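Local coordinates for protein acetone carboxylase alpha subunit (Xanthobacter autotrophicus Py2, PDB 5M45) that is the alpha subunit of a multichain carboxylase assembly and carries a domain of the hydantoinase B/oxoprolinase family, at residues A[22-27]-A[164-169]; A[29-34]-A[39-44]; A[46-51]-A[260-265]. All blocks are in the same frame, centred on the assembly; numbering follows the deposited sequence.

Interaction 1 of 3, residues A[22-27]-A[164-169]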
# COMPACT_ATOMS: atom_id res chain seq x y z
N GLU A 22 26.12 6.88 -25.67
CA GLU A 22 25.85 5.58 -25.06
C GLU A 22 24.47 5.60 -24.37
O GLU A 22 24.05 6.63 -23.84
CB GLU A 22 26.91 5.25 -24.02
CG GLU A 22 28.30 5.00 -24.58
CD GLU A 22 29.31 4.86 -23.46
OE1 GLU A 22 29.52 5.86 -22.70
OE2 GLU A 22 29.85 3.74 -23.30
N THR A 23 23.79 4.46 -24.35
CA THR A 23 22.67 4.28 -23.39
C THR A 23 23.21 4.27 -21.94
O THR A 23 24.41 4.04 -21.70
CB THR A 23 21.87 2.96 -23.62
OG1 THR A 23 22.70 1.80 -23.35
CG2 THR A 23 21.33 2.88 -25.05
N LEU A 24 22.31 4.51 -20.99
CA LEU A 24 22.68 4.37 -19.55
C LEU A 24 23.34 3.03 -19.23
O LEU A 24 24.37 2.99 -18.55
CB LEU A 24 21.46 4.61 -18.66
CG LEU A 24 20.91 6.03 -18.54
CD1 LEU A 24 19.53 5.98 -17.89
CD2 LEU A 24 21.83 6.94 -17.74
N LYS A 25 22.76 1.94 -19.73
CA LYS A 25 23.30 0.59 -19.46
C LYS A 25 24.65 0.35 -20.15
O LYS A 25 25.55 -0.20 -19.53
CB LYS A 25 22.29 -0.52 -19.85
CG LYS A 25 22.79 -1.93 -19.51
CD LYS A 25 21.70 -2.99 -19.60
CE LYS A 25 22.25 -4.42 -19.61
NZ LYS A 25 23.17 -4.66 -18.46
N GLU A 26 24.79 0.78 -21.41
CA GLU A 26 26.07 0.67 -22.14
C GLU A 26 27.19 1.40 -21.39
O GLU A 26 28.30 0.85 -21.23
CB GLU A 26 25.96 1.22 -23.57
CG GLU A 26 25.26 0.27 -24.56
CD GLU A 26 24.84 0.93 -25.87
OE1 GLU A 26 25.01 2.18 -26.00
OE2 GLU A 26 24.34 0.17 -26.74
N HIS A 27 26.87 2.61 -20.91
CA HIS A 27 27.79 3.46 -20.19
C HIS A 27 28.27 2.80 -18.87
O HIS A 27 29.46 2.62 -18.63
CB HIS A 27 27.11 4.82 -19.93
CG HIS A 27 27.99 5.85 -19.29
ND1 HIS A 27 29.05 6.45 -19.95
CD2 HIS A 27 27.94 6.45 -18.07
CE1 HIS A 27 29.61 7.36 -19.17
NE2 HIS A 27 28.96 7.37 -18.02
N GLY A 164 20.98 18.77 -24.14
CA GLY A 164 20.17 17.65 -24.57
C GLY A 164 20.65 16.27 -24.19
O GLY A 164 20.01 15.31 -24.56
N GLU A 165 21.74 16.14 -23.46
CA GLU A 165 22.26 14.83 -23.05
C GLU A 165 22.41 14.74 -21.52
O GLU A 165 22.62 15.75 -20.86
CB GLU A 165 23.61 14.55 -23.73
CG GLU A 165 23.63 14.68 -25.25
CD GLU A 165 25.01 14.38 -25.82
OE1 GLU A 165 25.89 15.24 -25.65
OE2 GLU A 165 25.25 13.27 -26.36
N LEU A 166 22.29 13.53 -20.98
CA LEU A 166 22.35 13.31 -19.54
C LEU A 166 23.79 13.32 -19.06
O LEU A 166 24.63 12.60 -19.64
CB LEU A 166 21.68 11.98 -19.15
CG LEU A 166 21.48 11.71 -17.64
CD1 LEU A 166 20.17 10.98 -17.37
CD2 LEU A 166 22.62 10.91 -17.05
N ILE A 167 24.08 14.11 -18.03
CA ILE A 167 25.40 14.21 -17.47
C ILE A 167 25.48 13.85 -15.97
O ILE A 167 26.58 13.84 -15.41
CB ILE A 167 26.05 15.61 -17.71
CG1 ILE A 167 25.22 16.73 -17.08
CG2 ILE A 167 26.18 15.89 -19.21
CD1 ILE A 167 26.04 17.97 -16.74
N GLY A 168 24.36 13.49 -15.36
CA GLY A 168 24.34 13.18 -13.92
C GLY A 168 22.94 13.08 -13.35
O GLY A 168 21.94 13.09 -14.11
N TRP A 169 22.87 12.92 -12.03
CA TRP A 169 21.61 12.89 -11.31
C TRP A 169 21.80 13.58 -9.96
O TRP A 169 22.93 13.64 -9.45
CB TRP A 169 21.19 11.44 -11.01
CG TRP A 169 21.18 10.42 -12.15
CD1 TRP A 169 22.26 9.82 -12.73
CD2 TRP A 169 20.03 9.87 -12.81
NE1 TRP A 169 21.87 8.93 -13.69
CE2 TRP A 169 20.51 8.94 -13.76
CE3 TRP A 169 18.65 10.05 -12.68
CZ2 TRP A 169 19.64 8.19 -14.57
CZ3 TRP A 169 17.79 9.30 -13.49
CH2 TRP A 169 18.29 8.38 -14.42

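Interaction 2 of 3, residues A[29-34]-A[39-44]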
# COMPACT_ATOMS: atom_id res chain seq x y z
N ASP A 29 27.94 -0.41 -17.92
CA ASP A 29 28.61 -1.70 -18.17
C ASP A 29 30.10 -1.53 -18.57
O ASP A 29 30.96 -2.32 -18.12
CB ASP A 29 27.86 -2.55 -19.20
CG ASP A 29 26.53 -3.14 -18.67
OD1 ASP A 29 26.19 -3.06 -17.47
OD2 ASP A 29 25.76 -3.68 -19.49
N ARG A 30 30.40 -0.51 -19.39
CA ARG A 30 31.78 -0.19 -19.82
C ARG A 30 32.62 0.19 -18.61
O ARG A 30 33.72 -0.32 -18.42
CB ARG A 30 31.80 0.94 -20.89
CG ARG A 30 33.19 1.46 -21.23
CD ARG A 30 33.25 2.39 -22.43
NE ARG A 30 32.50 3.63 -22.18
CZ ARG A 30 32.96 4.73 -21.58
NH1 ARG A 30 34.17 4.81 -21.10
NH2 ARG A 30 32.19 5.82 -21.48
N LEU A 31 32.08 1.04 -17.76
CA LEU A 31 32.78 1.47 -16.55
C LEU A 31 33.01 0.35 -15.52
O LEU A 31 34.09 0.27 -14.92
CB LEU A 31 32.06 2.65 -15.90
CG LEU A 31 31.89 3.91 -16.77
CD1 LEU A 31 31.15 4.98 -15.94
CD2 LEU A 31 33.18 4.46 -17.27
N MET A 32 32.02 -0.51 -15.33
CA MET A 32 32.16 -1.63 -14.39
C MET A 32 33.19 -2.67 -14.89
O MET A 32 33.97 -3.22 -14.10
CB MET A 32 30.81 -2.30 -14.08
CG MET A 32 29.78 -1.41 -13.37
SD MET A 32 30.30 -0.70 -11.77
CE MET A 32 31.00 0.87 -12.33
N ALA A 33 33.20 -2.91 -16.20
CA ALA A 33 34.18 -3.86 -16.80
C ALA A 33 35.63 -3.36 -16.65
O ALA A 33 36.54 -4.16 -16.39
CB ALA A 33 33.83 -4.12 -18.28
N ALA A 34 35.83 -2.05 -16.84
CA ALA A 34 37.17 -1.44 -16.69
C ALA A 34 37.61 -1.44 -15.20
O ALA A 34 38.80 -1.67 -14.92
CB ALA A 34 37.21 -0.03 -17.25
N GLY A 39 41.30 -2.87 -11.44
CA GLY A 39 41.31 -2.54 -10.03
C GLY A 39 41.17 -1.06 -9.69
O GLY A 39 41.21 -0.71 -8.52
N ARG A 40 40.98 -0.18 -10.68
CA ARG A 40 40.76 1.24 -10.43
C ARG A 40 39.38 1.65 -10.92
O ARG A 40 38.95 1.13 -11.94
CB ARG A 40 41.81 2.06 -11.15
CG ARG A 40 43.18 1.85 -10.53
CD ARG A 40 44.23 1.81 -11.56
NE ARG A 40 45.54 1.46 -11.04
CZ ARG A 40 46.37 2.27 -10.38
NH1 ARG A 40 47.55 1.78 -10.01
NH2 ARG A 40 46.07 3.56 -10.08
N TYR A 41 38.69 2.55 -10.23
CA TYR A 41 37.35 2.96 -10.69
C TYR A 41 37.41 3.50 -12.15
O TYR A 41 38.23 4.36 -12.48
CB TYR A 41 36.71 4.01 -9.78
CG TYR A 41 35.36 4.49 -10.29
CD1 TYR A 41 34.21 3.70 -10.13
CD2 TYR A 41 35.22 5.69 -10.98
CE1 TYR A 41 32.98 4.12 -10.63
CE2 TYR A 41 33.99 6.11 -11.46
CZ TYR A 41 32.87 5.34 -11.27
OH TYR A 41 31.65 5.77 -11.73
N ALA A 42 36.54 2.94 -12.99
CA ALA A 42 36.41 3.34 -14.39
C ALA A 42 37.69 3.13 -15.24
O ALA A 42 37.81 3.72 -16.32
CB ALA A 42 35.97 4.79 -14.48
N GLY A 43 38.64 2.32 -14.77
CA GLY A 43 39.94 2.17 -15.44
C GLY A 43 40.88 3.35 -15.40
O GLY A 43 41.87 3.38 -16.15
N LEU A 44 40.64 4.30 -14.50
CA LEU A 44 41.45 5.51 -14.38
C LEU A 44 42.79 5.24 -13.69
O LEU A 44 42.90 5.34 -12.46
CB LEU A 44 40.68 6.60 -13.64
CG LEU A 44 39.48 7.19 -14.37
CD1 LEU A 44 38.52 7.94 -13.44
CD2 LEU A 44 39.94 8.11 -15.50

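Interaction 3 of 3, residues A[46-51]-A[260-265]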
# COMPACT_ATOMS: atom_id res chain seq x y z
N THR A 46 45.51 7.12 -14.28
CA THR A 46 45.93 8.45 -13.87
C THR A 46 44.66 9.30 -13.76
O THR A 46 43.60 8.98 -14.33
CB THR A 46 46.94 9.10 -14.86
OG1 THR A 46 46.27 9.47 -16.07
CG2 THR A 46 48.10 8.16 -15.20
N LEU A 47 44.78 10.37 -13.00
CA LEU A 47 43.72 11.37 -12.84
C LEU A 47 44.15 12.71 -13.49
O LEU A 47 44.76 13.55 -12.81
CB LEU A 47 43.40 11.54 -11.36
CG LEU A 47 43.00 10.25 -10.61
CD1 LEU A 47 42.59 10.57 -9.18
CD2 LEU A 47 41.85 9.57 -11.30
N GLU A 48 43.86 12.89 -14.79
CA GLU A 48 44.43 14.03 -15.56
C GLU A 48 44.06 15.40 -14.99
O GLU A 48 44.92 16.25 -14.88
CB GLU A 48 44.04 14.00 -17.04
CG GLU A 48 44.66 12.94 -17.91
CD GLU A 48 44.14 12.99 -19.37
OE1 GLU A 48 43.68 14.07 -19.92
OE2 GLU A 48 44.15 11.88 -19.97
N LEU A 49 42.78 15.61 -14.69
CA LEU A 49 42.36 16.89 -14.14
C LEU A 49 43.06 17.16 -12.79
O LEU A 49 43.67 18.22 -12.61
CB LEU A 49 40.84 17.01 -14.01
CG LEU A 49 40.32 18.40 -13.64
CD1 LEU A 49 40.40 19.33 -14.83
CD2 LEU A 49 38.87 18.36 -13.15
N ARG A 50 43.00 16.19 -11.89
CA ARG A 50 43.62 16.36 -10.59
C ARG A 50 45.14 16.63 -10.65
O ARG A 50 45.63 17.53 -9.95
CB ARG A 50 43.38 15.15 -9.70
CG ARG A 50 43.92 15.41 -8.32
CD ARG A 50 43.30 14.50 -7.34
NE ARG A 50 44.06 13.29 -7.10
CZ ARG A 50 44.81 13.03 -6.03
NH1 ARG A 50 45.04 13.95 -5.10
NH2 ARG A 50 45.38 11.84 -5.92
N GLU A 51 45.83 15.88 -11.51
CA GLU A 51 47.28 15.95 -11.57
C GLU A 51 47.77 17.16 -12.39
O GLU A 51 48.70 17.83 -11.97
CB GLU A 51 47.88 14.64 -12.13
CG GLU A 51 47.68 13.42 -11.21
CD GLU A 51 47.94 12.07 -11.92
OE1 GLU A 51 48.83 12.01 -12.82
OE2 GLU A 51 47.26 11.05 -11.57
N TYR A 260 34.17 19.44 -16.08
CA TYR A 260 33.18 18.82 -15.19
C TYR A 260 33.08 17.31 -15.45
O TYR A 260 33.01 16.53 -14.51
CB TYR A 260 31.78 19.46 -15.35
CG TYR A 260 30.75 18.83 -14.45
CD1 TYR A 260 30.57 19.29 -13.15
CD2 TYR A 260 29.99 17.74 -14.87
CE1 TYR A 260 29.66 18.69 -12.30
CE2 TYR A 260 29.06 17.15 -14.03
CZ TYR A 260 28.91 17.61 -12.73
OH TYR A 260 28.01 17.03 -11.85
N TRP A 261 33.05 16.93 -16.73
CA TRP A 261 32.96 15.52 -17.16
C TRP A 261 34.15 14.69 -16.64
O TRP A 261 33.97 13.54 -16.17
CB TRP A 261 32.79 15.44 -18.68
CG TRP A 261 32.40 14.09 -19.27
CD1 TRP A 261 33.16 13.30 -20.09
CD2 TRP A 261 31.15 13.40 -19.11
NE1 TRP A 261 32.46 12.16 -20.42
CE2 TRP A 261 31.23 12.20 -19.84
CE3 TRP A 261 29.98 13.68 -18.42
CZ2 TRP A 261 30.19 11.28 -19.90
CZ3 TRP A 261 28.92 12.77 -18.48
CH2 TRP A 261 29.04 11.59 -19.23
N LYS A 262 35.35 15.25 -16.66
CA LYS A 262 36.50 14.59 -16.00
C LYS A 262 36.34 14.44 -14.48
O LYS A 262 36.57 13.34 -13.96
CB LYS A 262 37.82 15.27 -16.35
CG LYS A 262 38.13 15.04 -17.83
CD LYS A 262 39.57 15.26 -18.20
CE LYS A 262 39.89 16.72 -18.39
NZ LYS A 262 40.51 17.05 -19.70
N PHE A 263 35.94 15.52 -13.80
CA PHE A 263 35.76 15.50 -12.35
C PHE A 263 34.75 14.45 -11.90
O PHE A 263 34.94 13.78 -10.86
CB PHE A 263 35.30 16.88 -11.86
CG PHE A 263 35.24 17.02 -10.37
CD1 PHE A 263 36.38 17.28 -9.62
CD2 PHE A 263 34.02 16.90 -9.70
CE1 PHE A 263 36.31 17.44 -8.22
CE2 PHE A 263 33.95 17.07 -8.32
CZ PHE A 263 35.09 17.34 -7.58
N ALA A 264 33.67 14.30 -12.68
CA ALA A 264 32.58 13.42 -12.32
C ALA A 264 32.97 11.93 -12.19
O ALA A 264 32.24 11.20 -11.50
CB ALA A 264 31.42 13.58 -13.30
N TYR A 265 34.09 11.50 -12.80
CA TYR A 265 34.64 10.15 -12.61
C TYR A 265 35.94 10.13 -11.79
O TYR A 265 36.12 9.23 -10.95
CB TYR A 265 34.77 9.42 -13.98
CG TYR A 265 33.44 9.40 -14.68
CD1 TYR A 265 33.03 10.48 -15.45
CD2 TYR A 265 32.56 8.35 -14.53
CE1 TYR A 265 31.79 10.51 -16.08
CE2 TYR A 265 31.30 8.36 -15.15
CZ TYR A 265 30.94 9.44 -15.93
OH TYR A 265 29.71 9.49 -16.54

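Interaction 1 of 3, residues A[22-27]-A[164-169]
L24, the first residue of the capped helix 24-38, packs onto L166 and W169 of strand 165-175, a helix-on-sheet contact that is small, buried and wholly apolar. The two methyls of L24 share the work. CD1 approaches the edge of the W169 indole, near the ring plane, and stands 4.0 Å from CZ2; CD2 meets the same carbon and also lies 4.1 Å from L166 CD2. The two leucine side chains run at about a right angle, while L24 and W169 approach from opposite directions. W169 is turned back toward L24 by its first torsion, which places CG beside the backbone N (chi1 -50°). L166 CD1 lies 4.0 Å above one face of this indole, toward its rim, so the ring is fitted on a face by one leucine and on its edge by the other.

The helix start is held by a capping box: E26 N donates to T23 OG1 (3.0 Å), and T23 N donates to E26 OE1 (3.1 Å). One residue further on, H27 ND1 gives a nearly straight bond to E22 OE1 (2.9 Å, 168°). OE1 lies close to the imidazole plane, while the carboxylate is tilted so that the N-H comes to OE1 from above its plane.

Within the antiparallel sheet, I167 and G168 form a classic beta bulge opposite I160 of strand 153-162. I119 and M122 of helix 111-124 also touch W169, and I123 touches L24, while I167 packs on helix 257-282.

Interaction 2 of 3, residues A[29-34]-A[39-44]
A34 and L31 of helix 24-38 pack against the tight turn through A42 and G43 that follows the helix and folds the chain back along it. The close part is centred on A34, whose CB sits 3.7 Å from G43 N and 3.8 Å from A42 C, a methyl set directly on a peptide unit. Because G43 has no CB, the A34 methyl can come this near. Beside it, L31 CD2 touches A42 CB at 4.0 Å. The turn is braced by its own backbone bonds, G43 N to R40 O and L44 N to Y41 O, each 3.1 Å. T35 OG1 links the two parts, bonding both L31 O and A42 N.

Packing is looser on the solvent side, at the partly exposed M32 and the exposed G39, where A34 O and G39 N stay 4.4 Å apart. M32 folds back at its second torsion (chi2 -58°), so that CE comes 4.2 Å from Y41 CE1, approaching the ring obliquely, and its side chain also lies about 4 Å from a bound 3,6,9,12,15-pentaoxaheptadecan-1-ol.

G39, with positive phi, ends the helix, and the turn leads on toward helix 48-52. Buried Y41 has its hydroxyl held by D100 and N96 and is backed by helix 257-282, where V268 touches its side chain and E269 accepts from its backbone N.

Interaction 3 of 3, residues A[46-51]-A[260-265]
L49 gives up the most surface here, pushing its side chain from the short helix 48-52 onto K262 and F263 of helix 257-282. Its CB rests 4.2 Å from K262 CB, and CD2 lies 4.1 Å from F263 CB. That methyl sits at the edge of the phenyl ring, near its plane, rather than over a face. The first torsion of L49 (chi1 -172°) swings CG away from the backbone N and carries CD2 across to F263.

K262, next in buried surface, turns its CB toward L49, and its chain then kinks further out (chi3 -81°). NZ is thereby carried along the outer margin to 4.4 Å from E48 OE1, too far for a salt bridge, although the opposite charges may still attract weakly.

This is helix-on-helix packing, and the longer helix also holds the N-terminal end of the shorter one: the E266 carboxylate accepts from L49 N and R50 N. At the N-cap residue, L47 N donates to E51 OE2 (2.9 Å, 171°), which it meets from well above the carboxylate plane. Behind the contact, Y57 and L60 of helix 54-75 both touch L49, and the Y57 ring meets F263 edge-to-face.

Helix 24-38 serves both interaction 1 and interaction 2, with its first turn on the sheet and its later turns on the loop that leads to helix 48-52, the element used by interaction 3. Interaction 1 is the buried one, made by leucine methyls and an indole; interactions 2 and 3 are partly buried. In interaction 2 an alanine methyl meets the backbone of a turn, whereas interaction 3 has an apolar centre with a lysine and a glutamate near each other at its edge. A salt bridge from E22 OE2 to R30 NE (2.9 Å) joins the first two. Y265 belongs to interaction 3 yet reaches both others: its hydroxyl probably bonds H27 NE2 (2.7 Å), and its ring packs on L31.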